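PDB 4DMI: capsid Protein from Unidentified, which is probably a structural component of a phage capsid, assembling from five copies of the chain into a pentamer. Local coordinates for residues N65-D70 and T76-T81; A102-T107 and V134-M139; K59-I64 and F84-G89. All blocks are in the same frame, centred on the assembly; numbering follows the deposited sequence. Where two conformers were deposited one is given.

Contact 1: residues N65-D70 and T76-T81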
ATOM      1  N   ASN B  65       4.955  17.271 -17.248  1.00  9.37           N
ATOM      2  CA  ASN B  65       3.603  16.742 -17.010  1.00  9.03           C
ATOM      3  C   ASN B  65       2.894  17.203 -15.729  1.00  8.52           C
ATOM      4  O   ASN B  65       1.703  16.957 -15.551  1.00  8.31           O
ATOM      5  CB  ASN B  65       3.555  15.199 -17.165  1.00  8.97           C
ATOM      6  CG  ASN B  65       4.095  14.427 -15.941  1.00  8.53           C
ATOM      7  OD1 ASN B  65       4.212  14.956 -14.846  1.00  8.17           O
ATOM      8  ND2 ASN B  65       4.415  13.153 -16.156  1.00 10.90           N
ATOM      9  N   THR B  66       3.610  17.890 -14.852  1.00 10.88           N
ATOM     10  CA  THR B  66       3.067  18.185 -13.524  1.00  7.91           C
ATOM     11  C   THR B  66       2.160  19.403 -13.547  1.00  8.03           C
ATOM     12  O   THR B  66       2.529  20.464 -14.067  1.00  8.46           O
ATOM     13  CB  THR B  66       4.209  18.444 -12.536  1.00  8.75           C
ATOM     14  OG1 THR B  66       4.892  17.211 -12.283  1.00 10.09           O
ATOM     15  CG2 THR B  66       3.680  18.980 -11.210  1.00  8.08           C
ATOM     16  N   ILE B  67       0.956  19.227 -13.011  1.00  7.73           N
ATOM     17  CA  ILE B  67       0.020  20.322 -12.822  1.00  7.84           C
ATOM     18  C   ILE B  67       0.214  20.781 -11.390  1.00  9.74           C
ATOM     19  O   ILE B  67      -0.363  20.205 -10.459  1.00  9.16           O
ATOM     20  CB  ILE B  67      -1.428  19.844 -13.008  1.00  7.76           C
ATOM     21  CG1 ILE B  67      -1.613  19.180 -14.379  1.00  8.41           C
ATOM     22  CG2 ILE B  67      -2.380  21.026 -12.900  1.00 10.92           C
ATOM     23  CD1 ILE B  67      -2.904  18.384 -14.488  1.00  9.22           C
ATOM     24  N   ASP B  68       1.051  21.797 -11.205  1.00 10.36           N
ATOM     25  CA  ASP B  68       1.340  22.315  -9.875  1.00  9.73           C
ATOM     26  C   ASP B  68       0.328  23.385  -9.481  1.00 11.01           C
ATOM     27  O   ASP B  68      -0.073  24.211 -10.307  1.00 13.93           O
ATOM     28  CB  ASP B  68       2.765  22.876  -9.814  1.00  9.82           C
ATOM     29  CG  ASP B  68       3.019  23.971 -10.844  1.00 12.06           C
ATOM     30  OD1 ASP B  68       2.744  23.772 -12.044  1.00 15.25           O
ATOM     31  OD2 ASP B  68       3.509  25.055 -10.452  1.00 16.69           O
ATOM     32  N   PHE B  69      -0.105  23.369  -8.228  1.00  9.43           N
ATOM     33  CA  PHE B  69      -1.052  24.378  -7.758  1.00  8.17           C
ATOM     34  C   PHE B  69      -0.741  24.835  -6.328  1.00  7.71           C
ATOM     35  O   PHE B  69      -0.222  24.073  -5.508  1.00  9.57           O
ATOM     36  CB  PHE B  69      -2.522  23.924  -7.910  1.00  8.28           C
ATOM     37  CG  PHE B  69      -2.811  22.569  -7.317  1.00  6.95           C
ATOM     38  CD1 PHE B  69      -2.619  21.413  -8.070  1.00  7.83           C
ATOM     39  CD2 PHE B  69      -3.246  22.450  -6.006  1.00  7.78           C
ATOM     40  CE1 PHE B  69      -2.864  20.157  -7.526  1.00  8.78           C
ATOM     41  CE2 PHE B  69      -3.511  21.197  -5.449  1.00  8.69           C
ATOM     42  CZ  PHE B  69      -3.310  20.049  -6.204  1.00  8.91           C
ATOM     43  N   ASP B  70      -1.051  26.107  -6.071  1.00  8.86           N
ATOM     44  CA  ASP B  70      -0.847  26.757  -4.788  1.00  9.11           C
ATOM     45  C   ASP B  70      -1.928  27.833  -4.744  1.00 10.76           C
ATOM     46  O   ASP B  70      -1.754  28.941  -5.261  1.00 13.48           O
ATOM     47  CB  ASP B  70       0.564  27.356  -4.722  1.00  9.45           C
ATOM     48  CG  ASP B  70       0.912  27.920  -3.350  1.00 15.91           C
ATOM     49  OD1 ASP B  70       0.024  27.993  -2.479  1.00 14.95           O
ATOM     50  OD2 ASP B  70       2.083  28.319  -3.160  1.00 20.30           O
ATOM     51  N   THR B  76      -9.266  27.478  -8.632  1.00 12.61           N
ATOM     52  CA  THR B  76      -8.309  27.173  -9.684  1.00 13.62           C
ATOM     53  C   THR B  76      -8.545  25.791 -10.274  1.00 12.99           C
ATOM     54  O   THR B  76      -8.562  24.797  -9.566  1.00 11.59           O
ATOM     55  CB  THR B  76      -6.875  27.295  -9.159  1.00 15.67           C
ATOM     56  OG1 THR B  76      -6.621  28.668  -8.836  1.00 17.03           O
ATOM     57  CG2 THR B  76      -5.864  26.829 -10.206  1.00 17.64           C
ATOM     58  N   THR B  77      -8.742  25.734 -11.586  1.00 12.83           N
ATOM     59  CA  THR B  77      -8.893  24.452 -12.261  1.00  9.44           C
ATOM     60  C   THR B  77      -7.616  23.627 -12.293  1.00 11.29           C
ATOM     61  O   THR B  77      -6.543  24.124 -12.641  1.00 15.24           O
ATOM     62  CB  THR B  77      -9.426  24.658 -13.680  1.00 11.21           C
ATOM     63  OG1 THR B  77     -10.735  25.225 -13.589  1.00 16.19           O
ATOM     64  CG2 THR B  77      -9.505  23.335 -14.427  1.00 12.58           C
ATOM     65  N   ILE B  78      -7.736  22.359 -11.915  1.00 10.34           N
ATOM     66  CA  ILE B  78      -6.641  21.413 -12.038  1.00  8.39           C
ATOM     67  C   ILE B  78      -6.744  20.668 -13.362  1.00 11.82           C
ATOM     68  O   ILE B  78      -5.757  20.544 -14.098  1.00 13.01           O
ATOM     69  CB  ILE B  78      -6.636  20.436 -10.847  1.00  9.27           C
ATOM     70  CG1 ILE B  78      -6.427  21.230  -9.560  1.00  7.46           C
ATOM     71  CG2 ILE B  78      -5.580  19.339 -11.051  1.00 10.95           C
ATOM     72  CD1 ILE B  78      -6.647  20.420  -8.289  1.00  8.93           C
ATOM     73  N   ALA B  79      -7.939  20.185 -13.685  1.00 10.32           N
ATOM     74  CA  ALA B  79      -8.173  19.606 -15.000  1.00 12.42           C
ATOM     75  C   ALA B  79      -9.636  19.750 -15.329  1.00 10.38           C
ATOM     76  O   ALA B  79     -10.473  19.759 -14.426  1.00 11.25           O
ATOM     77  CB  ALA B  79      -7.767  18.154 -15.033  1.00 11.17           C
ATOM     78  N   ASN B  80      -9.956  19.865 -16.615  1.00 10.26           N
ATOM     79  CA  ASN B  80     -11.346  19.956 -17.048  1.00 12.36           C
ATOM     80  C   ASN B  80     -11.613  19.255 -18.372  1.00 11.44           C
ATOM     81  O   ASN B  80     -12.541  19.615 -19.102  1.00 15.26           O
ATOM     82  CB  ASN B  80     -11.822  21.416 -17.097  1.00 13.55           C
ATOM     83  CG  ASN B  80     -11.019  22.272 -18.063  1.00 15.97           C
ATOM     84  OD1 ASN B  80     -10.193  21.774 -18.830  1.00 17.17           O
ATOM     85  ND2 ASN B  80     -11.274  23.577 -18.034  1.00 24.05           N
ATOM     86  N   THR B  81     -10.789  18.260 -18.680  1.00 12.95           N
ATOM     87  CA  THR B  81     -11.020  17.392 -19.827  1.00 14.73           C
ATOM     88  C   THR B  81     -10.958  15.924 -19.388  1.00 11.27           C
ATOM     89  O   THR B  81     -10.325  15.606 -18.373  1.00 14.02           O
ATOM     90  CB  THR B  81     -10.057  17.706 -20.999  1.00 17.12           C
ATOM     91  OG1 THR B  81      -8.701  17.570 -20.562  1.00 17.29           O
ATOM     92  CG2 THR B  81     -10.288  19.116 -21.505  1.00 16.49           C
TER

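Contact 2: residues A102-T107 and V134-M139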
ATOM      1  N   ALA B 102     -10.758  25.474   2.388  1.00  7.78           N
ATOM      2  CA  ALA B 102      -9.721  25.057   1.449  1.00  9.10           C
ATOM      3  C   ALA B 102      -9.999  23.614   1.072  1.00  8.63           C
ATOM      4  O   ALA B 102      -9.889  22.712   1.913  1.00  9.67           O
ATOM      5  CB  ALA B 102      -8.354  25.183   2.081  1.00  9.75           C
ATOM      6  N   VAL B 103     -10.400  23.391  -0.175  1.00  8.26           N
ATOM      7  CA  VAL B 103     -10.875  22.074  -0.584  1.00  8.38           C
ATOM      8  C   VAL B 103     -10.386  21.658  -1.956  1.00  7.43           C
ATOM      9  O   VAL B 103      -9.991  22.498  -2.782  1.00  8.74           O
ATOM     10  CB  VAL B 103     -12.427  21.992  -0.597  1.00  8.40           C
ATOM     11  CG1 VAL B 103     -13.005  22.174   0.808  1.00 10.81           C
ATOM     12  CG2 VAL B 103     -13.026  23.010  -1.566  1.00  7.48           C
ATOM     13  N   ILE B 104     -10.404  20.351  -2.189  1.00  6.27           N
ATOM     14  CA  ILE B 104     -10.370  19.803  -3.539  1.00  7.20           C
ATOM     15  C   ILE B 104     -11.788  19.366  -3.827  1.00  7.70           C
ATOM     16  O   ILE B 104     -12.424  18.700  -3.013  1.00  8.61           O
ATOM     17  CB  ILE B 104      -9.452  18.568  -3.627  1.00  6.44           C
ATOM     18  CG1 ILE B 104      -7.992  18.975  -3.380  1.00  7.41           C
ATOM     19  CG2 ILE B 104      -9.595  17.881  -4.988  1.00  7.18           C
ATOM     20  CD1 ILE B 104      -7.323  19.716  -4.566  1.00  7.20           C
ATOM     21  N   GLU B 105     -12.316  19.741  -4.998  0.50  6.92           N
ATOM     22  CA  GLU B 105     -13.667  19.330  -5.361  0.50  7.24           C
ATOM     23  C   GLU B 105     -13.826  19.045  -6.845  0.50 13.13           C
ATOM     24  O   GLU B 105     -13.099  19.571  -7.690  0.50  7.66           O
ATOM     25  CB  GLU B 105     -14.698  20.372  -4.914  0.50 12.71           C
ATOM     26  CG  GLU B 105     -14.536  21.723  -5.582  0.50  8.14           C
ATOM     27  CD  GLU B 105     -15.277  22.820  -4.851  0.50 15.58           C
ATOM     28  OE1 GLU B 105     -15.792  22.535  -3.750  0.50 15.57           O
ATOM     29  OE2 GLU B 105     -15.347  23.956  -5.380  0.50 16.19           O
ATOM     30  N   VAL B 106     -14.810  18.199  -7.152  1.00  7.73           N
ATOM     31  CA  VAL B 106     -15.153  17.886  -8.532  1.00  8.13           C
ATOM     32  C   VAL B 106     -16.567  18.404  -8.779  1.00 12.38           C
ATOM     33  O   VAL B 106     -17.411  18.366  -7.887  1.00 10.60           O
ATOM     34  CB  VAL B 106     -15.017  16.374  -8.837  1.00 10.24           C
ATOM     35  CG1 VAL B 106     -15.869  15.529  -7.899  1.00 10.65           C
ATOM     36  CG2 VAL B 106     -15.362  16.083 -10.294  1.00 19.83           C
ATOM     37  N   THR B 107     -16.806  18.939  -9.972  1.00 10.82           N
ATOM     38  CA  THR B 107     -18.082  19.574 -10.288  1.00 10.68           C
ATOM     39  C   THR B 107     -18.397  19.446 -11.764  1.00 15.41           C
ATOM     40  O   THR B 107     -17.492  19.309 -12.588  1.00 14.15           O
ATOM     41  CB  THR B 107     -18.060  21.079  -9.917  1.00 11.77           C
ATOM     42  OG1 THR B 107     -19.360  21.652 -10.112  1.00 14.96           O
ATOM     43  CG2 THR B 107     -17.054  21.844 -10.779  1.00 18.02           C
ATOM     44  N   VAL B 134      -3.571  19.014   5.983  1.00  4.92           N
ATOM     45  CA  VAL B 134      -4.483  17.885   5.827  1.00  6.69           C
ATOM     46  C   VAL B 134      -4.168  17.247   4.480  1.00  7.28           C
ATOM     47  O   VAL B 134      -4.456  17.815   3.426  1.00  6.26           O
ATOM     48  CB  VAL B 134      -5.949  18.338   5.843  1.00  6.37           C
ATOM     49  CG1 VAL B 134      -6.892  17.127   5.770  1.00 10.15           C
ATOM     50  CG2 VAL B 134      -6.246  19.180   7.086  1.00  7.62           C
ATOM     51  N   PRO B 135      -3.529  16.079   4.497  1.00  6.30           N
ATOM     52  CA  PRO B 135      -3.106  15.514   3.209  1.00  6.78           C
ATOM     53  C   PRO B 135      -4.217  14.851   2.414  1.00  7.26           C
ATOM     54  O   PRO B 135      -5.229  14.379   2.949  1.00  9.40           O
ATOM     55  CB  PRO B 135      -2.051  14.472   3.615  1.00  6.02           C
ATOM     56  CG  PRO B 135      -2.438  14.090   5.048  1.00  7.51           C
ATOM     57  CD  PRO B 135      -2.955  15.370   5.652  1.00  6.08           C
ATOM     58  N   PHE B 136      -4.024  14.835   1.102  1.00  7.31           N
ATOM     59  CA  PHE B 136      -4.886  14.053   0.222  1.00  7.11           C
ATOM     60  C   PHE B 136      -4.035  13.388  -0.850  1.00  6.85           C
ATOM     61  O   PHE B 136      -2.964  13.899  -1.219  1.00  7.06           O
ATOM     62  CB  PHE B 136      -6.012  14.908  -0.397  1.00  6.57           C
ATOM     63  CG  PHE B 136      -5.510  16.118  -1.140  1.00  5.31           C
ATOM     64  CD1 PHE B 136      -5.095  16.015  -2.462  1.00  6.37           C
ATOM     65  CD2 PHE B 136      -5.419  17.350  -0.499  1.00  5.35           C
ATOM     66  CE1 PHE B 136      -4.605  17.134  -3.138  1.00  8.76           C
ATOM     67  CE2 PHE B 136      -4.938  18.472  -1.167  1.00  7.30           C
ATOM     68  CZ  PHE B 136      -4.529  18.360  -2.486  1.00 10.54           C
ATOM     69  N   ASP B 137      -4.510  12.248  -1.345  1.00  7.13           N
ATOM     70  CA  ASP B 137      -3.839  11.488  -2.396  1.00  7.68           C
ATOM     71  C   ASP B 137      -4.935  10.700  -3.108  1.00 11.80           C
ATOM     72  O   ASP B 137      -5.367   9.638  -2.643  1.00 11.40           O
ATOM     73  CB  ASP B 137      -2.757  10.571  -1.795  1.00 10.24           C
ATOM     74  CG  ASP B 137      -1.899   9.887  -2.848  1.00 23.34           C
ATOM     75  OD1 ASP B 137      -2.322   9.789  -4.020  1.00 26.16           O
ATOM     76  OD2 ASP B 137      -0.786   9.442  -2.497  1.00 23.23           O
ATOM     77  N   LEU B 138      -5.387  11.250  -4.231  1.00  8.46           N
ATOM     78  CA  LEU B 138      -6.605  10.819  -4.895  1.00  8.01           C
ATOM     79  C   LEU B 138      -6.357  10.389  -6.332  1.00  8.35           C
ATOM     80  O   LEU B 138      -5.466  10.910  -7.012  1.00  8.26           O
ATOM     81  CB  LEU B 138      -7.600  11.981  -4.911  1.00 11.06           C
ATOM     82  CG  LEU B 138      -8.100  12.495  -3.563  1.00 12.47           C
ATOM     83  CD1 LEU B 138      -8.535  13.947  -3.663  1.00 14.89           C
ATOM     84  CD2 LEU B 138      -9.279  11.648  -3.147  1.00 13.09           C
ATOM     85  N   MET B 139      -7.143   9.419  -6.777  0.50  5.93           N
ATOM     86  CA  MET B 139      -7.289   9.139  -8.192  0.50  6.05           C
ATOM     87  C   MET B 139      -8.695   9.542  -8.585  0.50  6.31           C
ATOM     88  O   MET B 139      -9.693   9.038  -8.026  0.50  6.92           O
ATOM     89  CB  MET B 139      -7.076   7.658  -8.500  0.50 10.30           C
ATOM     90  CG  MET B 139      -7.213   7.287  -9.986  0.50 17.17           C
ATOM     91  SD  MET B 139      -5.860   7.912 -11.016  0.50 17.25           S
ATOM     92  CE  MET B 139      -4.519   7.705  -9.840  0.50 12.55           C
TER

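Contact 3: residues K59-I64 and F84-G89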
ATOM      1  N   LYS B  59       3.572   6.267 -13.523  1.00  8.62           N
ATOM      2  CA  LYS B  59       2.863   7.360 -12.855  1.00  8.57           C
ATOM      3  C   LYS B  59       3.761   8.516 -12.410  1.00  7.54           C
ATOM      4  O   LYS B  59       3.297   9.436 -11.727  1.00  8.42           O
ATOM      5  CB  LYS B  59       2.072   6.819 -11.658  1.00  8.99           C
ATOM      6  CG  LYS B  59       0.969   5.860 -12.092  1.00  9.76           C
ATOM      7  CD  LYS B  59       0.262   5.216 -10.908  1.00 10.69           C
ATOM      8  CE  LYS B  59      -0.616   6.197 -10.173  1.00 12.87           C
ATOM      9  NZ  LYS B  59      -1.488   5.440  -9.198  1.00 15.27           N
ATOM     10  N   ALA B  60       5.035   8.478 -12.799  1.00  7.87           N
ATOM     11  CA  ALA B  60       6.012   9.472 -12.343  1.00  7.83           C
ATOM     12  C   ALA B  60       5.667  10.894 -12.745  1.00  7.72           C
ATOM     13  O   ALA B  60       5.144  11.127 -13.833  1.00  8.89           O
ATOM     14  CB  ALA B  60       7.420   9.126 -12.837  1.00 11.27           C
ATOM     15  N   PHE B  61       5.985  11.837 -11.872  1.00  7.79           N
ATOM     16  CA  PHE B  61       5.862  13.258 -12.180  1.00  7.51           C
ATOM     17  C   PHE B  61       7.088  13.769 -12.926  1.00  8.38           C
ATOM     18  O   PHE B  61       8.218  13.372 -12.640  1.00  8.16           O
ATOM     19  CB  PHE B  61       5.693  14.068 -10.889  1.00  7.11           C
ATOM     20  CG  PHE B  61       4.362  13.877 -10.226  1.00  6.69           C
ATOM     21  CD1 PHE B  61       3.241  14.565 -10.672  1.00  8.01           C
ATOM     22  CD2 PHE B  61       4.228  13.005  -9.156  1.00  7.15           C
ATOM     23  CE1 PHE B  61       2.001  14.386 -10.060  1.00  8.15           C
ATOM     24  CE2 PHE B  61       2.989  12.813  -8.549  1.00  9.65           C
ATOM     25  CZ  PHE B  61       1.879  13.513  -8.998  1.00  9.47           C
ATOM     26  N   THR B  62       6.865  14.682 -13.868  1.00  8.28           N
ATOM     27  CA  THR B  62       7.967  15.339 -14.575  1.00  8.99           C
ATOM     28  C   THR B  62       7.726  16.842 -14.617  1.00 10.25           C
ATOM     29  O   THR B  62       6.606  17.305 -14.394  1.00 10.51           O
ATOM     30  CB  THR B  62       8.089  14.847 -16.041  1.00 11.01           C
ATOM     31  OG1 THR B  62       6.946  15.278 -16.800  1.00  9.38           O
ATOM     32  CG2 THR B  62       8.212  13.326 -16.117  1.00 11.71           C
ATOM     33  N   LEU B  63       8.769  17.603 -14.941  1.00  9.71           N
ATOM     34  CA  LEU B  63       8.628  19.048 -15.102  1.00 10.20           C
ATOM     35  C   LEU B  63       7.552  19.368 -16.149  1.00 12.82           C
ATOM     36  O   LEU B  63       6.749  20.296 -15.981  1.00 12.62           O
ATOM     37  CB  LEU B  63       9.972  19.664 -15.502  1.00 10.65           C
ATOM     38  CG  LEU B  63      10.001  21.164 -15.788  1.00 13.24           C
ATOM     39  CD1 LEU B  63       9.490  22.001 -14.638  1.00 12.18           C
ATOM     40  CD2 LEU B  63      11.420  21.589 -16.158  1.00 15.43           C
ATOM     41  N   ILE B  64       7.507  18.569 -17.208  1.00 10.91           N
ATOM     42  CA  ILE B  64       6.554  18.814 -18.282  1.00 10.27           C
ATOM     43  C   ILE B  64       5.125  18.399 -17.938  1.00 11.83           C
ATOM     44  O   ILE B  64       4.175  19.110 -18.290  1.00 11.76           O
ATOM     45  CB  ILE B  64       7.046  18.195 -19.612  1.00 13.04           C
ATOM     46  CG1 ILE B  64       8.107  19.115 -20.226  1.00 13.70           C
ATOM     47  CG2 ILE B  64       5.900  17.976 -20.589  1.00 11.12           C
ATOM     48  CD1 ILE B  64       8.881  18.504 -21.367  1.00 16.79           C
ATOM     49  N   PHE B  84      -8.092  10.112 -16.439  1.00  8.90           N
ATOM     50  CA  PHE B  84      -7.774   9.748 -15.057  1.00  8.33           C
ATOM     51  C   PHE B  84      -6.627  10.613 -14.570  1.00  7.92           C
ATOM     52  O   PHE B  84      -5.606  10.740 -15.248  1.00  9.39           O
ATOM     53  CB  PHE B  84      -7.360   8.272 -14.963  1.00  8.41           C
ATOM     54  CG  PHE B  84      -8.473   7.296 -15.243  1.00  8.83           C
ATOM     55  CD1 PHE B  84      -8.806   6.962 -16.546  1.00  9.48           C
ATOM     56  CD2 PHE B  84      -9.155   6.679 -14.195  1.00  8.63           C
ATOM     57  CE1 PHE B  84      -9.836   6.050 -16.810  1.00  9.95           C
ATOM     58  CE2 PHE B  84     -10.175   5.770 -14.455  1.00  9.10           C
ATOM     59  CZ  PHE B  84     -10.510   5.455 -15.766  1.00  9.76           C
ATOM     60  N   TYR B  85      -6.779  11.172 -13.376  1.00  7.47           N
ATOM     61  CA  TYR B  85      -5.799  12.089 -12.814  1.00  7.55           C
ATOM     62  C   TYR B  85      -5.408  11.689 -11.411  1.00  6.65           C
ATOM     63  O   TYR B  85      -6.268  11.406 -10.577  1.00  8.72           O
ATOM     64  CB  TYR B  85      -6.366  13.513 -12.786  1.00  8.06           C
ATOM     65  CG  TYR B  85      -6.691  14.073 -14.154  1.00  7.72           C
ATOM     66  CD1 TYR B  85      -7.923  13.817 -14.750  1.00  8.96           C
ATOM     67  CD2 TYR B  85      -5.773  14.846 -14.849  1.00  8.31           C
ATOM     68  CE1 TYR B  85      -8.235  14.326 -16.004  1.00 11.46           C
ATOM     69  CE2 TYR B  85      -6.076  15.359 -16.115  1.00  9.52           C
ATOM     70  CZ  TYR B  85      -7.307  15.089 -16.677  1.00  9.65           C
ATOM     71  OH  TYR B  85      -7.637  15.585 -17.918  1.00 14.21           O
ATOM     72  N   LYS B  86      -4.106  11.679 -11.135  1.00  6.49           N
ATOM     73  CA  LYS B  86      -3.614  11.527  -9.773  1.00  6.26           C
ATOM     74  C   LYS B  86      -3.435  12.933  -9.230  1.00  7.99           C
ATOM     75  O   LYS B  86      -2.890  13.797  -9.893  1.00  6.83           O
ATOM     76  CB  LYS B  86      -2.279  10.785  -9.764  1.00  8.39           C
ATOM     77  CG  LYS B  86      -1.546  10.864  -8.429  1.00  8.17           C
ATOM     78  CD  LYS B  86      -0.264  10.031  -8.462  1.00  9.91           C
ATOM     79  CE  LYS B  86       0.372   9.976  -7.086  1.00 12.30           C
ATOM     80  NZ  LYS B  86       1.466   8.975  -7.006  1.00 14.67           N
ATOM     81  N   VAL B  87      -3.947  13.189  -8.018  0.62  6.51           N
ATOM     82  CA  VAL B  87      -3.811  14.503  -7.400  0.62  5.50           C
ATOM     83  C   VAL B  87      -3.448  14.344  -5.929  0.62  5.16           C
ATOM     84  O   VAL B  87      -4.134  13.649  -5.174  0.62  9.74           O
ATOM     85  CB  VAL B  87      -5.097  15.363  -7.586  0.62 10.31           C
ATOM     86  CG1 VAL B  87      -6.333  14.630  -7.095  0.62 11.23           C
ATOM     87  CG2 VAL B  87      -4.949  16.699  -6.888  0.62 14.28           C
ATOM     88  N   VAL B  88      -2.334  14.955  -5.543  0.62  5.11           N
ATOM     89  CA  VAL B  88      -1.778  14.785  -4.210  0.62  7.02           C
ATOM     90  C   VAL B  88      -1.343  16.126  -3.657  0.62  8.54           C
ATOM     91  O   VAL B  88      -0.880  16.998  -4.385  0.62  8.73           O
ATOM     92  CB  VAL B  88      -0.578  13.821  -4.215  0.62  8.81           C
ATOM     93  CG1 VAL B  88      -0.999  12.457  -4.649  0.62 17.75           C
ATOM     94  CG2 VAL B  88       0.508  14.313  -5.132  0.62 11.39           C
ATOM     95  N   GLY B  89      -1.485  16.293  -2.352  1.00  5.36           N
ATOM     96  CA  GLY B  89      -1.158  17.570  -1.749  1.00  5.06           C
ATOM     97  C   GLY B  89      -1.706  17.745  -0.359  1.00  4.91           C
ATOM     98  O   GLY B  89      -1.950  16.757   0.334  1.00  6.79           O
TER
HETATM   99  O   HOH W   1       3.500   9.167  -8.953  1.00 12.88           O
HETATM  100  O   HOH W   2       0.522   6.259  -7.006  1.00 30.30           O

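Contact 1: residues N65-D70 and T76-T81
Ile-78, at the classic beta bulge it forms with Ala-79 opposite Leu-148, reaches into the inside of the curled beta-sheet domain and meets Ile-67 and Phe-69 of strand 67-72 with its two separate branches. The longer branch goes to the aromatic ring. CD1 of Ile-78 stands over one face of Phe-69, 4.0 Å from the ring centroid and 16° off the normal, displaced toward the rim where CE1 and CZ lie. In this CH-pi contact CG of Phe-69 sits between its backbone N and carbonyl carbon (chi1 51°), a rotation that goes with presenting a ring face to Ile-78, and the two side chains cross at a slant. The shorter branch, CG2, turns to Ile-67 and meets that residue's CG2 at 4.1 Å. No hydrogen bond joins the segments; their backbones pair elsewhere, Ile-67 and Phe-69 with Ala-163 and Gly-161, Thr-76 with Ala-150, and Ile-78 with Leu-148. Side-chain packing bridges what the backbones leave apart. Ile-67 also packs on main chain, its CG2 and CD1 methyls each 3.6 Å from the carbonyl O of Ile-78.

Contact 2: residues A102-T107 and V134-M139
The strands 102-107 and 134-139 face each other across the interior of the beta domain without sharing a hydrogen bond, and their closest alpha carbons, those of Ile-104 and Phe-136, remain 8.8 Å apart. Side chains fill that gap, which makes the pair an example of packing between opposed walls of a curled sheet. Ile-104 supplies one side of the contact alone. Its CG1 methylene lies over a face of the Phe-136 ring, 3.8 Å from the centroid and 17° off the normal, in a CH-pi contact shifted toward the rim. The nearest ring atom is CZ, at 3.6 Å from CG1. With chi2 of Ile-104 near -75°, the terminal CD1 stays at about the height of CG1 above the ring plane but lies just outside the rim on the CZ side, 3.7 Å from CZ. The two side chains cross nearly at a right angle. The other branch, CG2, makes a looser contact with Leu-138, 4.3 Å from its CD1. All three residues are buried. Around them, strand 112-121 pairs with strand 102-107 and sends Ala-116 against Phe-136 and Leu-115 against Leu-138. Strand 147-152, on the other flank of 102-107, places Leu-148 on Ile-104, while Leu-91 of strand 83-95 packs on Phe-136.

Contact 3: residues K59-I64 and F84-G89
Lys-86, Phe-61 and Lys-59 carry most of this contact, in which the loop after helix 55-58 lies against strand 83-95 through the aliphatic part of a lysine. With CG anti to the backbone N (chi1 167°) and every later torsion extended, Lys-86 stretches out from the strand toward the loop and crosses the Phe-61 side chain at about a right angle. Its CD approaches CZ of Phe-61 at 4.1 Å, and its CE is equally near CE2 of the same ring. Val-88, two residues on along the strand, adds CG2 at 4.2 Å from CZ of Phe-61, so the far end of the ring is touched by both residues. Lys-59 is the first residue to leave the helical conformation, and it meets Lys-86 carbon to carbon, CE to CD at 4.2 Å. Two waters bridge the polar ends. One donates to the carbonyl O of Lys-59 and accepts from NZ of Lys-86, which lies 2.8 Å away; the other accepts from NZ of both lysines. The two ammonium groups are 5.1 Å apart, NZ to NZ, and Asp-56 of a neighbouring subunit, in salt bridge with NZ of Lys-59, probably offsets their like charge. Strand 158-167 lies alongside strand 83-95 and brings Ile-162 against both Phe-61 and Val-88, with Arg-164 also touching Phe-61. On the other flank runs strand 133-142, where Met-139 packs on Lys-59 and Asp-137 on Val-88.

How the contacts relate
Following the chain from the N terminus, the loop after helix 55-58 opens contact 3, which closes only when strand 83-95 arrives. Within that span, contact 1 opens at 65-70 and closes at 76-81, a short excursion enclosed by a longer one. Contact 2 comes later in series, running from 102-107 to 134-139. Together they tie that loop to strands 67-72, 83-95, 102-107 and 133-142. Ile-78 CD1 and Phe-69 CE2 both pack on Ile-104 CD1, merging contacts 1 and 2 in the interior. Phe-69 also meets Val-87, and a probable hydrogen bond from Asn-65 ND2 to Ala-60 O further joins contacts 1 and 3. Another, Leu-138 N to Val-87 O, links contacts 2 and 3.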